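Local coordinates for protein omega transaminase (Pseudomonas sp., PDB 5LHA) that probably transfers amino groups between amines and carbonyl acceptors as a class III, fold-type-I aminotransferase that uses pyridoxal phosphate, at residues 87-91 / 92-96; 119-123 / 124-128; 132-135 / 136-139. All coordinates share one frame; numbering follows the deposited sequence.

Contact 1. Residues 87-91 / 92-96; sequences YYQTF and DGIAH
Ile-94 lies obliquely across the side chains of Tyr-88 and Gln-89, its two branches reaching different atoms: CG2 the Tyr-88 ring and Gln-89 O, CD1 the amide of Gln-89. The CG2 methyl, anti to the backbone N, meets the edge of the Tyr-88 ring at CD2 (4.0 Å) and also approaches Gln-89 O at 3.6 Å, a carbonyl buried here without a polar partner in the model. The CD1 end takes the other direction and stops 3.9 Å from Gln-89 OE1. With chi1 at 53°, Gln-89 CG is wedged between its own N and carbonyl carbon; this brings OE1 back over the chain, where Phe-91 N gives it a weak hydrogen bond of 3.2 Å. A branched aliphatic residue suits this place because it fills both directions at once.

Further out, the CG2 methyl of Thr-90 rests obliquely 3.7 Å from His-96 CD2. Thr-90 CA also makes a C-H...O contact of 3.1 Å to Ile-94 O. The polar ends of Tyr-88 and Gln-89 are held by Asp-57 and Gly-61 of the second subunit. Ile-94 and Ala-95 pair with a parallel strand of that subunit.

The chain reverses at Asp-92 and Gly-93, where Phe-91 O accepts the N-H of Ile-94 at 3.0 Å in the carbonyl plane, with an N-H...O angle of 148°. Gly-93 has phi 82°, a value easily reached without a side chain. The side chain of Phe-91, at the first corner, lies about 5 Å from a bound PMP. The backbone angles of Asp-92 and Gly-93 make this a type II beta turn from Phe-91 to Ile-94, closed by that bond and set at the interface with the second subunit.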
ATOM      1  N   TYR A  87      39.128  -5.618  -2.928  1.00 20.63           N
ATOM      2  CA  TYR A  87      37.747  -6.040  -3.109  1.00 23.99           C
ATOM      3  C   TYR A  87      37.648  -7.265  -4.012  1.00 23.55           C
ATOM      4  O   TYR A  87      38.346  -7.361  -5.028  1.00 21.75           O
ATOM      5  CB  TYR A  87      36.887  -4.922  -3.703  1.00 23.46           C
ATOM      6  CG  TYR A  87      35.509  -5.395  -4.118  1.00 21.73           C
ATOM      7  CD1 TYR A  87      34.500  -5.542  -3.181  1.00 20.75           C
ATOM      8  CD2 TYR A  87      35.226  -5.716  -5.443  1.00 19.65           C
ATOM      9  CE1 TYR A  87      33.252  -5.978  -3.543  1.00 19.03           C
ATOM     10  CE2 TYR A  87      33.980  -6.158  -5.814  1.00 17.21           C
ATOM     11  CZ  TYR A  87      32.994  -6.281  -4.860  1.00 17.39           C
ATOM     12  OH  TYR A  87      31.741  -6.697  -5.220  1.00 16.61           O
ATOM     13  N   TYR A  88      36.791  -8.205  -3.613  1.00 24.75           N
ATOM     14  CA  TYR A  88      36.110  -9.073  -4.566  1.00 25.14           C
ATOM     15  C   TYR A  88      34.705  -9.375  -4.056  1.00 24.26           C
ATOM     16  O   TYR A  88      34.397  -9.199  -2.877  1.00 24.05           O
ATOM     17  CB  TYR A  88      36.870 -10.377  -4.850  1.00 25.18           C
ATOM     18  CG  TYR A  88      36.650 -10.829  -6.278  1.00 24.67           C
ATOM     19  CD1 TYR A  88      37.255 -10.165  -7.334  1.00 24.42           C
ATOM     20  CD2 TYR A  88      35.795 -11.882  -6.573  1.00 25.14           C
ATOM     21  CE1 TYR A  88      37.038 -10.550  -8.642  1.00 25.61           C
ATOM     22  CE2 TYR A  88      35.561 -12.269  -7.882  1.00 24.84           C
ATOM     23  CZ  TYR A  88      36.182 -11.605  -8.912  1.00 24.45           C
ATOM     24  OH  TYR A  88      35.960 -11.991 -10.213  1.00 22.46           O
ATOM     25  N   GLN A  89      33.854  -9.841  -4.966  1.00 25.25           N
ATOM     26  CA  GLN A  89      32.455 -10.116  -4.661  1.00 27.20           C
ATOM     27  C   GLN A  89      32.299 -11.386  -3.821  1.00 29.72           C
ATOM     28  O   GLN A  89      33.208 -12.219  -3.728  1.00 32.12           O
ATOM     29  CB  GLN A  89      31.653 -10.265  -5.954  1.00 26.40           C
ATOM     30  CG  GLN A  89      32.254 -11.286  -6.912  1.00 27.30           C
ATOM     31  CD  GLN A  89      31.202 -12.036  -7.710  1.00 28.97           C
ATOM     32  OE1 GLN A  89      30.331 -12.693  -7.148  1.00 27.61           O
ATOM     33  NE2 GLN A  89      31.281 -11.936  -9.034  1.00 30.60           N
ATOM     34  N   THR A  90      31.119 -11.518  -3.188  1.00 28.14           N
ATOM     35  CA  THR A  90      30.716 -12.747  -2.511  1.00 28.49           C
ATOM     36  C   THR A  90      29.363 -13.242  -3.005  1.00 28.05           C
ATOM     37  O   THR A  90      28.676 -13.983  -2.292  1.00 29.49           O
ATOM     38  CB  THR A  90      30.659 -12.577  -0.992  1.00 30.15           C
ATOM     39  OG1 THR A  90      29.571 -11.708  -0.647  1.00 32.25           O
ATOM     40  CG2 THR A  90      31.973 -12.022  -0.448  1.00 29.01           C
ATOM     41  N   PHE A  91      28.971 -12.889  -4.227  1.00 25.36           N
ATOM     42  CA  PHE A  91      27.713 -13.426  -4.727  1.00 24.33           C
ATOM     43  C   PHE A  91      27.864 -14.929  -4.943  1.00 25.10           C
ATOM     44  O   PHE A  91      28.961 -15.476  -4.850  1.00 27.20           O
ATOM     45  CB  PHE A  91      27.282 -12.735  -6.020  1.00 22.36           C
ATOM     46  CG  PHE A  91      26.673 -11.371  -5.814  1.00 23.13           C
ATOM     47  CD1 PHE A  91      27.051 -10.577  -4.734  1.00 21.86           C
ATOM     48  CD2 PHE A  91      25.724 -10.879  -6.699  1.00 17.10           C
ATOM     49  CE1 PHE A  91      26.501  -9.327  -4.548  1.00 20.93           C
ATOM     50  CE2 PHE A  91      25.161  -9.634  -6.518  1.00 17.74           C
ATOM     51  CZ  PHE A  91      25.545  -8.853  -5.443  1.00 19.25           C
ATOM     52  N   ASP A  92      26.733 -15.586  -5.222  0.70 24.92           N
ATOM     53  CA  ASP A  92      26.564 -17.044  -5.289  0.70 26.25           C
ATOM     54  C   ASP A  92      27.824 -17.862  -5.580  0.70 26.64           C
ATOM     55  O   ASP A  92      28.329 -17.850  -6.707  0.70 28.01           O
ATOM     56  CB  ASP A  92      25.504 -17.363  -6.349  0.70 24.96           C
ATOM     57  CG  ASP A  92      25.057 -18.814  -6.328  0.70 25.73           C
ATOM     58  OD1 ASP A  92      25.278 -19.513  -5.314  0.70 25.97           O
ATOM     59  OD2 ASP A  92      24.468 -19.251  -7.338  0.70 25.09           O
ATOM     60  N   GLY A  93      28.324 -18.593  -4.578  1.00 27.32           N
ATOM     61  CA  GLY A  93      29.421 -19.526  -4.763  1.00 27.54           C
ATOM     62  C   GLY A  93      30.816 -18.940  -4.762  1.00 27.73           C
ATOM     63  O   GLY A  93      31.782 -19.689  -4.937  1.00 27.92           O
ATOM     64  N   ILE A  94      30.961 -17.637  -4.555  1.00 27.27           N
ATOM     65  CA  ILE A  94      32.254 -16.974  -4.609  1.00 27.22           C
ATOM     66  C   ILE A  94      32.486 -16.264  -3.288  1.00 25.77           C
ATOM     67  O   ILE A  94      31.550 -15.710  -2.707  1.00 25.39           O
ATOM     68  CB  ILE A  94      32.318 -15.980  -5.788  1.00 30.20           C
ATOM     69  CG1 ILE A  94      32.131 -16.729  -7.113  1.00 33.62           C
ATOM     70  CG2 ILE A  94      33.631 -15.180  -5.775  1.00 29.71           C
ATOM     71  CD1 ILE A  94      32.285 -15.867  -8.359  1.00 34.54           C
ATOM     72  N   ALA A  95      33.720 -16.302  -2.794  1.00 25.42           N
ATOM     73  CA  ALA A  95      34.022 -15.531  -1.594  1.00 26.02           C
ATOM     74  C   ALA A  95      35.524 -15.256  -1.545  1.00 25.39           C
ATOM     75  O   ALA A  95      36.223 -15.387  -2.555  1.00 27.27           O
ATOM     76  CB  ALA A  95      33.496 -16.254  -0.341  1.00 25.74           C
ATOM     77  N   HIS A  96      36.010 -14.882  -0.368  1.00 23.85           N
ATOM     78  CA  HIS A  96      37.390 -14.489  -0.131  1.00 23.95           C
ATOM     79  C   HIS A  96      37.659 -14.649   1.355  1.00 25.07           C
ATOM     80  O   HIS A  96      36.715 -14.731   2.146  1.00 24.66           O
ATOM     81  CB  HIS A  96      37.637 -13.036  -0.573  1.00 26.64           C
ATOM     82  CG  HIS A  96      36.741 -12.041   0.099  1.00 26.93           C
ATOM     83  ND1 HIS A  96      36.987 -11.556   1.365  1.00 26.47           N
ATOM     84  CD2 HIS A  96      35.613 -11.427  -0.325  1.00 25.31           C
ATOM     85  CE1 HIS A  96      36.039 -10.701   1.699  1.00 24.94           C
ATOM     86  NE2 HIS A  96      35.196 -10.600   0.688  1.00 25.68           N
TER

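Contact 2. Residues 119-123 / 124-128; sequences LFSSG and GSDAV. With PMP (4'-deoxy-4'-aminopyridoxal-5'-phosphate), chain E.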
ATOM      1  N   LEU A 119      24.486 -11.501   7.225  1.00 29.58           N
ATOM      2  CA  LEU A 119      24.358 -10.873   5.914  1.00 28.54           C
ATOM      3  C   LEU A 119      24.997  -9.492   6.005  1.00 28.10           C
ATOM      4  O   LEU A 119      24.448  -8.585   6.643  1.00 26.35           O
ATOM      5  CB  LEU A 119      22.902 -10.794   5.466  1.00 29.46           C
ATOM      6  CG  LEU A 119      22.727 -10.959   3.954  1.00 32.43           C
ATOM      7  CD1 LEU A 119      21.286 -11.269   3.623  1.00 34.16           C
ATOM      8  CD2 LEU A 119      23.190  -9.719   3.194  1.00 33.88           C
ATOM      9  N   PHE A 120      26.145  -9.335   5.346  1.00 29.98           N
ATOM     10  CA  PHE A 120      26.954  -8.131   5.441  1.00 28.37           C
ATOM     11  C   PHE A 120      26.406  -7.040   4.532  1.00 25.73           C
ATOM     12  O   PHE A 120      25.715  -7.294   3.543  1.00 22.78           O
ATOM     13  CB  PHE A 120      28.414  -8.427   5.068  1.00 29.09           C
ATOM     14  CG  PHE A 120      29.178  -9.173   6.132  1.00 30.60           C
ATOM     15  CD1 PHE A 120      29.586  -8.539   7.296  1.00 30.76           C
ATOM     16  CD2 PHE A 120      29.458 -10.524   5.982  1.00 30.16           C
ATOM     17  CE1 PHE A 120      30.273  -9.237   8.275  1.00 28.86           C
ATOM     18  CE2 PHE A 120      30.141 -11.216   6.959  1.00 28.69           C
ATOM     19  CZ  PHE A 120      30.550 -10.569   8.103  1.00 27.99           C
ATOM     20  N   SER A 121      26.744  -5.806   4.882  1.00 25.95           N
ATOM     21  CA  SER A 121      26.300  -4.632   4.150  1.00 25.17           C
ATOM     22  C   SER A 121      27.272  -3.502   4.473  1.00 24.75           C
ATOM     23  O   SER A 121      28.406  -3.759   4.895  1.00 26.45           O
ATOM     24  CB  SER A 121      24.828  -4.332   4.492  1.00 24.37           C
ATOM     25  OG  SER A 121      24.665  -3.999   5.865  1.00 21.30           O
ATOM     26  N   SER A 122      26.841  -2.254   4.285  1.00 25.07           N
ATOM     27  CA  SER A 122      27.749  -1.115   4.386  1.00 26.92           C
ATOM     28  C   SER A 122      27.347  -0.081   5.424  1.00 27.07           C
ATOM     29  O   SER A 122      28.113   0.864   5.654  1.00 27.41           O
ATOM     30  CB  SER A 122      27.874  -0.413   3.029  1.00 29.03           C
ATOM     31  OG  SER A 122      28.433  -1.280   2.060  1.00 31.49           O
ATOM     32  N   GLY A 123      26.206  -0.244   6.086  1.00 26.19           N
ATOM     33  CA  GLY A 123      25.784   0.757   7.047  1.00 24.32           C
ATOM     34  C   GLY A 123      24.573   0.277   7.809  1.00 23.31           C
ATOM     35  O   GLY A 123      24.099  -0.843   7.618  1.00 24.43           O
ATOM     36  N   GLY A 124      24.101   1.144   8.712  1.00 23.30           N
ATOM     37  CA  GLY A 124      22.996   0.776   9.588  1.00 21.81           C
ATOM     38  C   GLY A 124      21.656   0.676   8.881  1.00 21.43           C
ATOM     39  O   GLY A 124      20.857  -0.214   9.177  1.00 19.80           O
ATOM     40  N   SER A 125      21.377   1.608   7.962  1.00 22.23           N
ATOM     41  CA  SER A 125      20.153   1.530   7.174  1.00 20.43           C
ATOM     42  C   SER A 125      20.128   0.266   6.330  1.00 21.25           C
ATOM     43  O   SER A 125      19.066  -0.338   6.143  1.00 17.92           O
ATOM     44  CB  SER A 125      20.017   2.756   6.279  1.00 19.98           C
ATOM     45  OG  SER A 125      19.958   3.934   7.048  1.00 21.87           O
ATOM     46  N   ASP A 126      21.283  -0.124   5.772  1.00 22.25           N
ATOM     47  CA  ASP A 126      21.383  -1.410   5.086  1.00 22.01           C
ATOM     48  C   ASP A 126      21.008  -2.548   6.015  1.00 21.46           C
ATOM     49  O   ASP A 126      20.299  -3.479   5.619  1.00 22.56           O
ATOM     50  CB  ASP A 126      22.797  -1.663   4.561  1.00 22.40           C
ATOM     51  CG  ASP A 126      23.280  -0.633   3.588  1.00 25.04           C
ATOM     52  OD1 ASP A 126      22.589   0.377   3.356  1.00 28.12           O
ATOM     53  OD2 ASP A 126      24.375  -0.867   3.022  1.00 25.58           O
ATOM     54  N   ALA A 127      21.570  -2.543   7.226  1.00 22.17           N
ATOM     55  CA  ALA A 127      21.313  -3.630   8.165  1.00 21.95           C
ATOM     56  C   ALA A 127      19.840  -3.705   8.519  1.00 20.90           C
ATOM     57  O   ALA A 127      19.275  -4.794   8.643  1.00 16.98           O
ATOM     58  CB  ALA A 127      22.161  -3.448   9.422  1.00 22.32           C
ATOM     59  N   VAL A 128      19.196  -2.545   8.655  1.00 22.10           N
ATOM     60  CA  VAL A 128      17.773  -2.505   8.966  1.00 21.07           C
ATOM     61  C   VAL A 128      16.955  -2.959   7.762  1.00 21.18           C
ATOM     62  O   VAL A 128      16.068  -3.817   7.881  1.00 21.11           O
ATOM     63  CB  VAL A 128      17.374  -1.096   9.439  1.00 21.29           C
ATOM     64  CG1 VAL A 128      15.860  -0.957   9.485  1.00 22.41           C
ATOM     65  CG2 VAL A 128      17.999  -0.809  10.810  1.00 16.79           C
TER
HETATM   66  N1  PMP E 501      19.466   2.621  13.244  1.00 22.49           N
HETATM   67  C2  PMP E 501      20.095   3.291  14.281  1.00 22.12           C
HETATM   68  C2A PMP E 501      19.731   3.019  15.716  1.00 21.84           C
HETATM   69  C3  PMP E 501      20.777   4.462  13.982  1.00 24.25           C
HETATM   70  O3  PMP E 501      21.099   5.348  14.975  1.00 21.07           O
HETATM   71  C4  PMP E 501      21.124   4.741  12.662  1.00 26.24           C
HETATM   72  C4A PMP E 501      21.937   5.979  12.349  1.00 27.87           C
HETATM   73  N4A PMP E 501      22.088   6.800  13.532  1.00 29.55           N
HETATM   74  C5  PMP E 501      20.714   3.888  11.635  1.00 24.64           C
HETATM   75  C6  PMP E 501      19.874   2.819  11.947  1.00 23.60           C
HETATM   76  C5A PMP E 501      21.185   4.139  10.211  1.00 23.74           C
HETATM   77  O4P PMP E 501      22.600   4.072  10.131  1.00 21.95           O
HETATM   78  P   PMP E 501      23.426   4.600   8.845  1.00 22.26           P
HETATM   79  O1P PMP E 501      23.592   6.099   9.016  1.00 17.88           O
HETATM   80  O2P PMP E 501      24.790   3.940   8.852  1.00 19.92           O
HETATM   81  O3P PMP E 501      22.708   4.325   7.540  1.00 16.06           O
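Ser-122 and Gly-123 lead from strand 115-121 into helix 124-141 in the glycine-rich phosphate-binding turn of a fold-type-I enzyme, with Gly-123 as N-cap and the phosphate of PMP at the helix start. Gly-124 donates its N-H to PMP O2P at 2.9 Å, in a nearly straight bond (164°). A glycine suits this place, since a CB would clash with PMP O4P. Ser-125 grips a second oxygen twice: its N reaches O3P at 3.1 Å and its OG donates to the same O3P at 2.8 Å. Thr-330 of the second subunit adds another bond to PMP, and the positive end of the helix probably helps to balance the phosphate charge.

Asp-126 turns back to the preceding turn instead. Its CG stands anti to the carbonyl carbon (chi1 -60°), which carries OD2 to Ser-122 N at 3.1 Å, met on the anti side and 27° out of the carboxylate plane; OD1 is hydrogen-bonded to His-161 NE2. With an alanine here, Ser-122 N and His-161 would probably both lose their partner, and the turn before the phosphate would be less firmly fixed. The Asp-126 CB also presses on Ser-121 OG (3.3 Å). The methyl of Ala-127 lies 3.7 Å from Gly-123 O, the same oxygen that accepts its N-H at 3.1 Å. Val-128 N, one residue on, closes the next helical bond on Gly-124 O at 2.9 Å.

Contact 3. Residues 132-135 / 136-139; sequences LKMA and RQYW
Leu-132 O, Lys-133 O, Met-134 O and Ala-135 O receive the N-H groups of Arg-136, Gln-137, Tyr-138 and Trp-139 in regular i to i+4 order, tightest at Met-134 O to Tyr-138 N (2.9 Å) and weak at Ala-135 O to Trp-139 N (3.4 Å). On one side of the helix, Met-134 and Gln-137 run alongside one another in a common direction. The Met-134 chain bends at chi2 and chi3 and brings its CE methyl to within 3.6 Å of Gln-137 OE1. Gln-137, with CG anti to the backbone N (chi1 178°), is extended from CG onward, and its NE2 is taken by the carbonyls of Met-324 and Ser-322.

This is the middle and later part of helix 124-141, an alpha helix of the PLP-binding domain, packed between its central sheet and the second subunit. Arg-136 serves that interface. Its CG lies 3.4 Å from Leu-132 O, and a bend at chi2 (-87°) sends the guanidinium away from the helix, where NH1 binds the carbonyls of His-177 and Gln-179 of the second subunit and NE that of Thr-148. A long side chain with several donors suits such a cluster of carbonyls.

Ala-135, with only a methyl, lets the chain pack against Leu-260 of the sheet. Trp-139 turns its indole back so that CD1 comes within 3.2 Å of Ala-135 O. The neighbouring Tyr-138 stands with CE2 3.7 Å above the indole plane, over its centre, while Trp-139 NE1, hydrogen-bonded to Ala-226 O, sits in plane at the edge of the tyrosine ring.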
ATOM      1  N   LEU A 132      14.390  -6.293   7.596  1.00 23.41           N
ATOM      2  CA  LEU A 132      12.970  -6.269   7.248  1.00 22.45           C
ATOM      3  C   LEU A 132      12.641  -7.257   6.137  1.00 20.83           C
ATOM      4  O   LEU A 132      11.713  -8.052   6.267  1.00 20.60           O
ATOM      5  CB  LEU A 132      12.558  -4.857   6.839  1.00 22.78           C
ATOM      6  CG  LEU A 132      12.702  -3.842   7.970  1.00 23.77           C
ATOM      7  CD1 LEU A 132      12.383  -2.434   7.493  1.00 22.31           C
ATOM      8  CD2 LEU A 132      11.807  -4.244   9.152  1.00 24.37           C
ATOM      9  N   LYS A 133      13.390  -7.220   5.035  1.00 23.45           N
ATOM     10  CA  LYS A 133      13.118  -8.103   3.899  1.00 22.42           C
ATOM     11  C   LYS A 133      13.389  -9.567   4.241  1.00 23.94           C
ATOM     12  O   LYS A 133      12.666 -10.460   3.784  1.00 21.44           O
ATOM     13  CB  LYS A 133      13.979  -7.681   2.709  1.00 21.89           C
ATOM     14  CG  LYS A 133      13.561  -6.381   2.051  1.00 20.87           C
ATOM     15  CD  LYS A 133      14.467  -6.049   0.869  1.00 20.26           C
ATOM     16  CE  LYS A 133      14.264  -6.999  -0.295  1.00 20.00           C
ATOM     17  NZ  LYS A 133      15.439  -6.996  -1.224  1.00 18.85           N
ATOM     18  N   MET A 134      14.435  -9.839   5.027  1.00 26.17           N
ATOM     19  CA  MET A 134      14.750 -11.224   5.368  1.00 26.71           C
ATOM     20  C   MET A 134      13.801 -11.777   6.417  1.00 29.17           C
ATOM     21  O   MET A 134      13.554 -12.986   6.441  1.00 31.64           O
ATOM     22  CB  MET A 134      16.188 -11.344   5.880  1.00 27.07           C
ATOM     23  CG  MET A 134      17.248 -11.006   4.848  1.00 29.02           C
ATOM     24  SD  MET A 134      17.033 -11.833   3.261  1.00 24.17           S
ATOM     25  CE  MET A 134      17.236 -13.537   3.783  1.00 25.39           C
ATOM     26  N   ALA A 135      13.273 -10.920   7.294  1.00 30.20           N
ATOM     27  CA  ALA A 135      12.188 -11.342   8.178  1.00 32.10           C
ATOM     28  C   ALA A 135      10.987 -11.809   7.367  1.00 32.17           C
ATOM     29  O   ALA A 135      10.362 -12.825   7.696  1.00 32.93           O
ATOM     30  CB  ALA A 135      11.797 -10.204   9.125  1.00 30.78           C
ATOM     31  N   ARG A 136      10.655 -11.074   6.300  1.00 31.36           N
ATOM     32  CA  ARG A 136       9.618 -11.512   5.370  1.00 31.46           C
ATOM     33  C   ARG A 136       9.950 -12.872   4.770  1.00 31.22           C
ATOM     34  O   ARG A 136       9.067 -13.727   4.638  1.00 31.06           O
ATOM     35  CB  ARG A 136       9.427 -10.479   4.252  1.00 31.90           C
ATOM     36  CG  ARG A 136       8.849  -9.125   4.680  1.00 32.95           C
ATOM     37  CD  ARG A 136       7.331  -9.166   4.671  1.00 32.61           C
ATOM     38  NE  ARG A 136       6.699  -7.868   4.927  1.00 31.50           N
ATOM     39  CZ  ARG A 136       6.235  -7.036   4.000  1.00 28.64           C
ATOM     40  NH1 ARG A 136       6.308  -7.326   2.708  1.00 28.96           N
ATOM     41  NH2 ARG A 136       5.681  -5.903   4.385  1.00 26.68           N
ATOM     42  N   GLN A 137      11.215 -13.094   4.396  1.00 31.34           N
ATOM     43  CA  GLN A 137      11.587 -14.368   3.779  1.00 30.44           C
ATOM     44  C   GLN A 137      11.503 -15.526   4.765  1.00 28.72           C
ATOM     45  O   GLN A 137      11.042 -16.612   4.404  1.00 27.98           O
ATOM     46  CB  GLN A 137      12.997 -14.290   3.187  1.00 30.84           C
ATOM     47  CG  GLN A 137      13.444 -15.613   2.586  1.00 30.89           C
ATOM     48  CD  GLN A 137      14.568 -15.481   1.589  1.00 28.89           C
ATOM     49  OE1 GLN A 137      14.925 -14.380   1.172  1.00 26.44           O
ATOM     50  NE2 GLN A 137      15.136 -16.618   1.195  1.00 30.13           N
ATOM     51  N   TYR A 138      11.920 -15.310   6.014  1.00 30.17           N
ATOM     52  CA  TYR A 138      11.819 -16.343   7.044  1.00 29.20           C
ATOM     53  C   TYR A 138      10.413 -16.919   7.125  1.00 26.78           C
ATOM     54  O   TYR A 138      10.234 -18.139   7.174  1.00 29.75           O
ATOM     55  CB  TYR A 138      12.226 -15.780   8.410  1.00 30.59           C
ATOM     56  CG  TYR A 138      11.807 -16.662   9.571  1.00 31.71           C
ATOM     57  CD1 TYR A 138      12.502 -17.829   9.863  1.00 31.60           C
ATOM     58  CD2 TYR A 138      10.706 -16.348  10.361  1.00 31.44           C
ATOM     59  CE1 TYR A 138      12.129 -18.647  10.926  1.00 29.08           C
ATOM     60  CE2 TYR A 138      10.319 -17.175  11.425  1.00 29.90           C
ATOM     61  CZ  TYR A 138      11.041 -18.321  11.694  1.00 28.06           C
ATOM     62  OH  TYR A 138      10.696 -19.149  12.730  1.00 27.45           O
ATOM     63  N   TRP A 139       9.401 -16.050   7.188  1.00 24.65           N
ATOM     64  CA  TRP A 139       8.029 -16.531   7.323  1.00 26.20           C
ATOM     65  C   TRP A 139       7.561 -17.259   6.068  1.00 27.68           C
ATOM     66  O   TRP A 139       6.830 -18.256   6.162  1.00 29.20           O
ATOM     67  CB  TRP A 139       7.102 -15.373   7.674  1.00 25.20           C
ATOM     68  CG  TRP A 139       7.295 -14.909   9.085  1.00 24.97           C
ATOM     69  CD1 TRP A 139       7.812 -13.706   9.492  1.00 24.84           C
ATOM     70  CD2 TRP A 139       6.970 -15.628  10.281  1.00 23.95           C
ATOM     71  NE1 TRP A 139       7.841 -13.642  10.866  1.00 24.52           N
ATOM     72  CE2 TRP A 139       7.326 -14.806  11.373  1.00 22.78           C
ATOM     73  CE3 TRP A 139       6.415 -16.883  10.534  1.00 20.65           C
ATOM     74  CZ2 TRP A 139       7.136 -15.199  12.693  1.00 21.71           C
ATOM     75  CZ3 TRP A 139       6.232 -17.272  11.845  1.00 22.42           C
ATOM     76  CH2 TRP A 139       6.587 -16.429  12.910  1.00 20.89           C
TER

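All three contacts touch the second subunit and follow one another along the chain. Contacts 2 and 3 share helix 124-141, their centres about 15 Å apart, and meet directly where Leu-119 CD1 packs on Met-134 CG at 4.2 Å. From its start at the PMP phosphate the helix runs on to 132-139, where the Leu-132 side chain is about 10 Å from that PMP. Contact 1 stands apart, its centre about 17 Å from that of contact 2 and 23 Å from that of contact 3. Its nearest atoms lie about 7 Å from contact 2, yet the PMP near Phe-91 is a different one from that held by contact 2.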